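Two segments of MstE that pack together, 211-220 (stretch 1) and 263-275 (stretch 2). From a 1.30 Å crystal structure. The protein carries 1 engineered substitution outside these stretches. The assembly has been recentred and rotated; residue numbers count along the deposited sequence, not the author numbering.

Stretch 1 211-220: WWSDHEYTTA
Stretch 2 (263-275) GSTFATAWCLRLL

The helical parts of the two stretches of MstE run side by side in nearly the same direction, their axes 22° apart and 8.1 Å at closest approach; the first helix continues beyond Ala220, and each helix follows a short loop or turn. Register is set by Glu216 beside Trp270 (CA to CA 5.5 Å) and Ala220 beside Leu274 (CA to CA 4.5 Å), one helical turn later in both. Of the 582 Å² buried, Trp270 (chi1 -81°, chi2 109°) covers the most. Tyr217 (t, chi2 -86°) turns its ring edge to the face of the Trp270 five-membered ring, planes at 73°, with Tyr217 CD2 3.6 Å from Trp270 CE2; Tyr217 CA also lies over that face, a CH-pi contact. Ala220 CB sits 3.6 Å from Trp270 CE3 and 4.0 Å from Leu274 CB, its small side chain matching the close backbones. Phe266 (t, chi2 75°) starts sideways, but its end comes nearer: Phe266 CZ lies 3.9 Å from Tyr217 CD2, and Phe266 CE2 4.0 Å from Trp212 CE3, rings oblique. No direct hydrogen bond crosses. Instead, one water donates to Asp214 OD2 (2.6 Å from the water O) and accepts from Ser264 OG (2.6 Å from the water O). Ser264 (t) also N-caps its helix, its OG accepting from Ala267 N at 3.0 Å.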

ATOM      1  N   TRP A 211      -4.733  -4.326  -8.345  1.00 13.34           N
ATOM      2  CA  TRP A 211      -5.419  -5.004  -7.214  1.00 13.55           C
ATOM      3  C   TRP A 211      -6.248  -4.066  -6.343  1.00 13.51           C
ATOM      4  O   TRP A 211      -6.930  -4.522  -5.447  1.00 15.99           O
ATOM      5  CB  TRP A 211      -4.373  -5.683  -6.350  1.00 13.87           C
ATOM      6  CG  TRP A 211      -3.573  -6.743  -7.021  1.00 14.41           C
ATOM      7  CD1 TRP A 211      -2.270  -6.650  -7.421  1.00 14.71           C
ATOM      8  CD2 TRP A 211      -4.003  -8.066  -7.376  1.00 13.41           C
ATOM      9  NE1 TRP A 211      -1.857  -7.810  -8.011  1.00 15.79           N
ATOM     10  CE2 TRP A 211      -2.921  -8.703  -8.002  1.00 15.06           C
ATOM     11  CE3 TRP A 211      -5.210  -8.773  -7.282  1.00 14.02           C
ATOM     12  CZ2 TRP A 211      -2.990  -9.997  -8.488  1.00 15.54           C
ATOM     13  CZ3 TRP A 211      -5.271 -10.057  -7.763  1.00 15.85           C
ATOM     14  CH2 TRP A 211      -4.188 -10.678  -8.371  1.00 15.63           C
ATOM     15  N   TRP A 212      -6.146  -2.775  -6.512  1.00 14.66           N
ATOM     16  CA  TRP A 212      -6.781  -1.803  -5.622  1.00 15.40           C
ATOM     17  C   TRP A 212      -7.831  -1.005  -6.334  1.00 16.04           C
ATOM     18  O   TRP A 212      -7.607  -0.543  -7.463  1.00 16.79           O
ATOM     19  CB  TRP A 212      -5.727  -0.836  -5.061  1.00 15.13           C
ATOM     20  CG  TRP A 212      -4.662  -1.534  -4.271  1.00 14.67           C
ATOM     21  CD1 TRP A 212      -3.496  -1.994  -4.775  1.00 18.05           C
ATOM     22  CD2 TRP A 212      -4.776  -2.083  -2.939  1.00 14.81           C
ATOM     23  NE1 TRP A 212      -2.817  -2.699  -3.851  1.00 19.17           N
ATOM     24  CE2 TRP A 212      -3.589  -2.773  -2.709  1.00 17.54           C
ATOM     25  CE3 TRP A 212      -5.748  -2.033  -1.952  1.00 16.65           C
ATOM     26  CZ2 TRP A 212      -3.334  -3.391  -1.491  1.00 19.50           C
ATOM     27  CZ3 TRP A 212      -5.538  -2.701  -0.775  1.00 17.98           C
ATOM     28  CH2 TRP A 212      -4.308  -3.318  -0.526  1.00 19.37           C
ATOM     29  N   SER A 213      -8.902  -0.729  -5.622  1.00 16.31           N
ATOM     30  CA  SER A 213      -9.977   0.138  -6.124  1.00 17.96           C
ATOM     31  C   SER A 213      -9.503   1.591  -6.145  1.00 16.78           C
ATOM     32  O   SER A 213      -9.931   2.381  -7.003  1.00 19.09           O
ATOM     33  CB  SER A 213     -11.180   0.002  -5.162  1.00 21.24           C
ATOM     34  OG  SER A 213     -11.779  -1.278  -5.125  1.00 26.40           O
ATOM     35  N   ASP A 214      -8.709   1.980  -5.135  1.00 12.70           N
ATOM     36  CA  ASP A 214      -8.454   3.414  -4.896  1.00 12.13           C
ATOM     37  C   ASP A 214      -7.173   3.824  -5.622  1.00 12.11           C
ATOM     38  O   ASP A 214      -6.024   3.459  -5.173  1.00 13.07           O
ATOM     39  CB  ASP A 214      -8.358   3.675  -3.406  1.00 12.99           C
ATOM     40  CG  ASP A 214      -9.663   3.392  -2.684  1.00 13.60           C
ATOM     41  OD1 ASP A 214     -10.687   3.968  -3.101  1.00 16.51           O
ATOM     42  OD2 ASP A 214      -9.676   2.610  -1.715  1.00 15.27           O
ATOM     43  N   HIS A 215      -7.266   4.640  -6.670  1.00 12.60           N
ATOM     44  CA  HIS A 215      -6.131   5.049  -7.500  1.00 12.87           C
ATOM     45  C   HIS A 215      -5.133   5.908  -6.709  1.00 11.56           C
ATOM     46  O   HIS A 215      -3.991   6.041  -7.175  1.00 11.90           O
ATOM     47  CB  HIS A 215      -6.612   5.874  -8.692  1.00 13.22           C
ATOM     48  CG  HIS A 215      -7.597   5.204  -9.574  1.00 14.85           C
ATOM     49  ND1 HIS A 215      -7.568   3.839  -9.813  1.00 16.54           N
ATOM     50  CD2 HIS A 215      -8.607   5.737 -10.323  1.00 17.96           C
ATOM     51  CE1 HIS A 215      -8.570   3.548 -10.658  1.00 18.31           C
ATOM     52  NE2 HIS A 215      -9.220   4.687 -10.958  1.00 19.37           N
ATOM     53  N   GLU A 216      -5.536   6.464  -5.577  1.00 11.58           N
ATOM     54  CA  GLU A 216      -4.609   7.265  -4.736  1.00 11.58           C
ATOM     55  C   GLU A 216      -3.401   6.429  -4.295  1.00 11.48           C
ATOM     56  O   GLU A 216      -2.345   6.997  -4.165  1.00 12.76           O
ATOM     57  CB  GLU A 216      -5.380   7.836  -3.551  1.00 12.76           C
ATOM     58  CG  GLU A 216      -6.525   8.787  -3.930  1.00 13.67           C
ATOM     59  CD  GLU A 216      -7.771   8.153  -4.492  1.00 14.04           C
ATOM     60  OE1 GLU A 216      -8.589   8.912  -5.117  1.00 14.89           O
ATOM     61  OE2 GLU A 216      -7.970   6.922  -4.282  1.00 14.55           O
ATOM     62  N   TYR A 217      -3.600   5.152  -4.036  1.00 11.51           N
ATOM     63  CA  TYR A 217      -2.502   4.261  -3.645  1.00 11.83           C
ATOM     64  C   TYR A 217      -1.432   4.233  -4.720  1.00 11.25           C
ATOM     65  O   TYR A 217      -0.241   4.554  -4.452  1.00 12.32           O
ATOM     66  CB  TYR A 217      -3.080   2.874  -3.372  1.00 12.59           C
ATOM     67  CG  TYR A 217      -2.077   1.785  -3.111  1.00 12.19           C
ATOM     68  CD1 TYR A 217      -1.495   1.061  -4.104  1.00 14.01           C
ATOM     69  CD2 TYR A 217      -1.761   1.408  -1.824  1.00 15.38           C
ATOM     70  CE1 TYR A 217      -0.614   0.014  -3.875  1.00 14.46           C
ATOM     71  CE2 TYR A 217      -0.873   0.369  -1.562  1.00 14.82           C
ATOM     72  CZ  TYR A 217      -0.287  -0.337  -2.577  1.00 13.08           C
ATOM     73  OH  TYR A 217       0.576  -1.370  -2.315  1.00 14.87           O
ATOM     74  N   THR A 218      -1.779   3.902  -5.941  1.00 11.21           N
ATOM     75  CA  THR A 218      -0.801   3.756  -7.030  1.00 10.98           C
ATOM     76  C   THR A 218      -0.247   5.131  -7.357  1.00 11.81           C
ATOM     77  O   THR A 218       0.952   5.244  -7.693  1.00 12.18           O
ATOM     78  CB  THR A 218      -1.388   3.024  -8.235  1.00 11.89           C
ATOM     79  OG1 THR A 218      -1.861   1.747  -7.814  1.00 13.14           O
ATOM     80  CG2 THR A 218      -0.398   2.814  -9.341  1.00 12.50           C
ATOM     81  N   THR A 219      -1.091   6.150  -7.372  1.00 10.75           N
ATOM     82  CA  THR A 219      -0.656   7.494  -7.782  1.00 11.41           C
ATOM     83  C   THR A 219       0.385   8.008  -6.773  1.00 11.98           C
ATOM     84  O   THR A 219       1.428   8.545  -7.177  1.00 12.42           O
ATOM     85  CB  THR A 219      -1.853   8.427  -7.916  1.00 11.49           C
ATOM     86  OG1 THR A 219      -2.738   7.891  -8.921  1.00 12.56           O
ATOM     87  CG2 THR A 219      -1.420   9.832  -8.316  1.00 12.43           C
ATOM     88  N   ALA A 220       0.098   7.914  -5.483  1.00 11.76           N
ATOM     89  CA  ALA A 220       1.058   8.406  -4.453  1.00 11.05           C
ATOM     90  C   ALA A 220       2.363   7.622  -4.579  1.00 10.91           C
ATOM     91  O   ALA A 220       3.435   8.224  -4.573  1.00 12.01           O
ATOM     92  CB  ALA A 220       0.472   8.214  -3.082  1.00 12.24           C
ATOM     93  N   GLY A 263     -16.322   9.961   2.424  1.00 13.68           N
ATOM     94  CA  GLY A 263     -14.865   9.901   2.610  1.00 13.26           C
ATOM     95  C   GLY A 263     -14.344   8.510   2.966  1.00 12.78           C
ATOM     96  O   GLY A 263     -14.828   7.853   3.902  1.00 14.69           O
ATOM     97  N   SER A 264     -13.317   8.093   2.232  1.00 13.10           N
ATOM     98  CA  SER A 264     -12.558   6.859   2.463  1.00 12.36           C
ATOM     99  C   SER A 264     -11.299   7.182   3.298  1.00 12.22           C
ATOM    100  O   SER A 264     -10.471   8.009   2.845  1.00 13.31           O
ATOM    101  CB  SER A 264     -12.137   6.247   1.183  1.00 12.98           C
ATOM    102  OG  SER A 264     -11.073   5.346   1.387  1.00 13.48           O
ATOM    103  N   THR A 265     -11.135   6.572   4.450  1.00 13.09           N
ATOM    104  CA  THR A 265      -9.937   6.785   5.258  1.00 12.93           C
ATOM    105  C   THR A 265      -8.694   6.345   4.509  1.00 12.18           C
ATOM    106  O   THR A 265      -7.670   7.085   4.538  1.00 12.80           O
ATOM    107  CB  THR A 265     -10.078   6.132   6.624  1.00 13.98           C
ATOM    108  OG1 THR A 265     -10.478   4.789   6.449  1.00 15.59           O
ATOM    109  CG2 THR A 265     -11.071   6.867   7.510  1.00 15.78           C
ATOM    110  N   PHE A 266      -8.721   5.226   3.827  1.00 12.57           N
ATOM    111  CA  PHE A 266      -7.571   4.698   3.068  1.00 12.39           C
ATOM    112  C   PHE A 266      -7.203   5.609   1.924  1.00 12.30           C
ATOM    113  O   PHE A 266      -6.008   5.948   1.733  1.00 12.56           O
ATOM    114  CB  PHE A 266      -7.852   3.261   2.625  1.00 12.31           C
ATOM    115  CG  PHE A 266      -6.760   2.538   1.896  1.00 11.37           C
ATOM    116  CD1 PHE A 266      -5.657   2.053   2.594  1.00 11.60           C
ATOM    117  CD2 PHE A 266      -6.849   2.256   0.550  1.00 12.29           C
ATOM    118  CE1 PHE A 266      -4.688   1.318   1.922  1.00 12.56           C
ATOM    119  CE2 PHE A 266      -5.940   1.497  -0.122  1.00 12.70           C
ATOM    120  CZ  PHE A 266      -4.842   1.022   0.584  1.00 12.73           C
ATOM    121  N   ALA A 267      -8.171   5.990   1.101  1.00 11.82           N
ATOM    122  CA  ALA A 267      -7.885   6.802  -0.085  1.00 11.54           C
ATOM    123  C   ALA A 267      -7.412   8.176   0.410  1.00 11.49           C
ATOM    124  O   ALA A 267      -6.572   8.787  -0.259  1.00 12.47           O
ATOM    125  CB  ALA A 267      -9.098   6.894  -0.996  1.00 13.27           C
ATOM    126  N   THR A 268      -7.996   8.710   1.464  1.00 11.44           N
ATOM    127  CA  THR A 268      -7.618  10.044   1.979  1.00 12.34           C
ATOM    128  C   THR A 268      -6.165  10.021   2.502  1.00 12.64           C
ATOM    129  O   THR A 268      -5.417  10.964   2.223  1.00 12.45           O
ATOM    130  CB  THR A 268      -8.586  10.548   3.047  1.00 12.19           C
ATOM    131  OG1 THR A 268      -9.893  10.599   2.463  1.00 12.98           O
ATOM    132  CG2 THR A 268      -8.230  11.893   3.581  1.00 12.77           C
ATOM    133  N   ALA A 269      -5.767   8.965   3.180  1.00 11.39           N
ATOM    134  CA  ALA A 269      -4.392   8.864   3.717  1.00 11.27           C
ATOM    135  C   ALA A 269      -3.413   8.791   2.550  1.00 11.15           C
ATOM    136  O   ALA A 269      -2.361   9.488   2.583  1.00 12.00           O
ATOM    137  CB  ALA A 269      -4.296   7.632   4.593  1.00 11.69           C
ATOM    138  N   TRP A 270      -3.726   8.030   1.508  1.00 10.87           N
ATOM    139  CA  TRP A 270      -2.813   7.989   0.362  1.00 11.08           C
ATOM    140  C   TRP A 270      -2.799   9.347  -0.349  1.00 11.55           C
ATOM    141  O   TRP A 270      -1.726   9.753  -0.833  1.00 12.29           O
ATOM    142  CB  TRP A 270      -3.133   6.802  -0.570  1.00 11.48           C
ATOM    143  CG  TRP A 270      -2.556   5.518  -0.048  1.00 12.18           C
ATOM    144  CD1 TRP A 270      -3.176   4.429   0.498  1.00 13.59           C
ATOM    145  CD2 TRP A 270      -1.142   5.221  -0.004  1.00 11.72           C
ATOM    146  NE1 TRP A 270      -2.258   3.482   0.856  1.00 13.60           N
ATOM    147  CE2 TRP A 270      -1.005   3.948   0.600  1.00 12.61           C
ATOM    148  CE3 TRP A 270       0.004   5.909  -0.367  1.00 12.60           C
ATOM    149  CZ2 TRP A 270       0.255   3.360   0.781  1.00 14.25           C
ATOM    150  CZ3 TRP A 270       1.227   5.315  -0.223  1.00 13.28           C
ATOM    151  CH2 TRP A 270       1.346   4.082   0.364  1.00 14.55           C
ATOM    152  N   CYS A 271      -3.950  10.011  -0.467  1.00 11.61           N
ATOM    153  CA  CYS A 271      -3.948  11.336  -1.102  1.00 12.03           C
ATOM    154  C   CYS A 271      -3.095  12.308  -0.278  1.00 11.89           C
ATOM    155  O   CYS A 271      -2.403  13.163  -0.873  1.00 12.94           O
ATOM    156  CB  CYS A 271      -5.377  11.805  -1.271  1.00 13.22           C
ATOM    157  SG  CYS A 271      -5.571  13.206  -2.357  1.00 15.81           S
ATOM    158  N   LEU A 272      -3.158  12.225   1.026  1.00 11.62           N
ATOM    159  CA  LEU A 272      -2.345  13.103   1.911  1.00 12.25           C
ATOM    160  C   LEU A 272      -0.865  12.854   1.611  1.00 12.05           C
ATOM    161  O   LEU A 272      -0.098  13.855   1.469  1.00 13.68           O
ATOM    162  CB  LEU A 272      -2.751  12.870   3.348  1.00 12.81           C
ATOM    163  CG  LEU A 272      -1.944  13.615   4.403  1.00 13.05           C
ATOM    164  CD1 LEU A 272      -1.933  15.104   4.116  1.00 14.20           C
ATOM    165  CD2 LEU A 272      -2.465  13.310   5.792  1.00 13.55           C
ATOM    166  N   ARG A 273      -0.439  11.604   1.464  1.00 12.39           N
ATOM    167  CA  ARG A 273       0.963  11.333   1.134  1.00 13.28           C
ATOM    168  C   ARG A 273       1.299  11.967  -0.240  1.00 13.03           C
ATOM    169  O   ARG A 273       2.381  12.564  -0.372  1.00 13.97           O
ATOM    170  CB  ARG A 273       1.230   9.843   1.076  1.00 14.91           C
ATOM    171  CG  ARG A 273       1.418   9.276   2.432  1.00 17.19           C
ATOM    172  CD  ARG A 273       1.865   7.823   2.422  1.00 17.37           C
ATOM    173  NE  ARG A 273       3.099   7.442   1.706  1.00 15.31           N
ATOM    174  CZ  ARG A 273       3.798   6.326   1.960  1.00 15.08           C
ATOM    175  NH1 ARG A 273       3.540   5.593   3.023  1.00 16.77           N
ATOM    176  NH2 ARG A 273       4.767   5.937   1.145  1.00 16.80           N
ATOM    177  N   LEU A 274       0.433  11.818  -1.214  1.00 12.08           N
ATOM    178  CA  LEU A 274       0.671  12.422  -2.547  1.00 12.44           C
ATOM    179  C   LEU A 274       0.873  13.934  -2.413  1.00 12.38           C
ATOM    180  O   LEU A 274       1.794  14.509  -3.050  1.00 14.42           O
ATOM    181  CB  LEU A 274      -0.505  12.089  -3.447  1.00 12.69           C
ATOM    182  CG  LEU A 274      -0.539  12.784  -4.812  1.00 13.35           C
ATOM    183  CD1 LEU A 274       0.650  12.514  -5.679  1.00 13.52           C
ATOM    184  CD2 LEU A 274      -1.826  12.331  -5.530  1.00 14.01           C
ATOM    185  N   LEU A 275       0.075  14.580  -1.614  1.00 12.32           N
ATOM    186  CA  LEU A 275       0.083  16.058  -1.483  1.00 14.06           C
ATOM    187  C   LEU A 275       1.354  16.555  -0.753  1.00 14.48           C
ATOM    188  O   LEU A 275       1.651  17.730  -0.837  1.00 16.37           O
ATOM    189  CB  LEU A 275      -1.174  16.576  -0.789  1.00 15.03           C
ATOM    190  CG  LEU A 275      -2.486  16.377  -1.568  1.00 17.92           C
ATOM    191  CD1 LEU A 275      -3.645  16.739  -0.676  1.00 22.05           C
ATOM    192  CD2 LEU A 275      -2.490  17.154  -2.857  1.00 21.64           C
TER
HETATM  193  O   HOH W   1     -11.410   3.054   0.169  1.00 12.98           O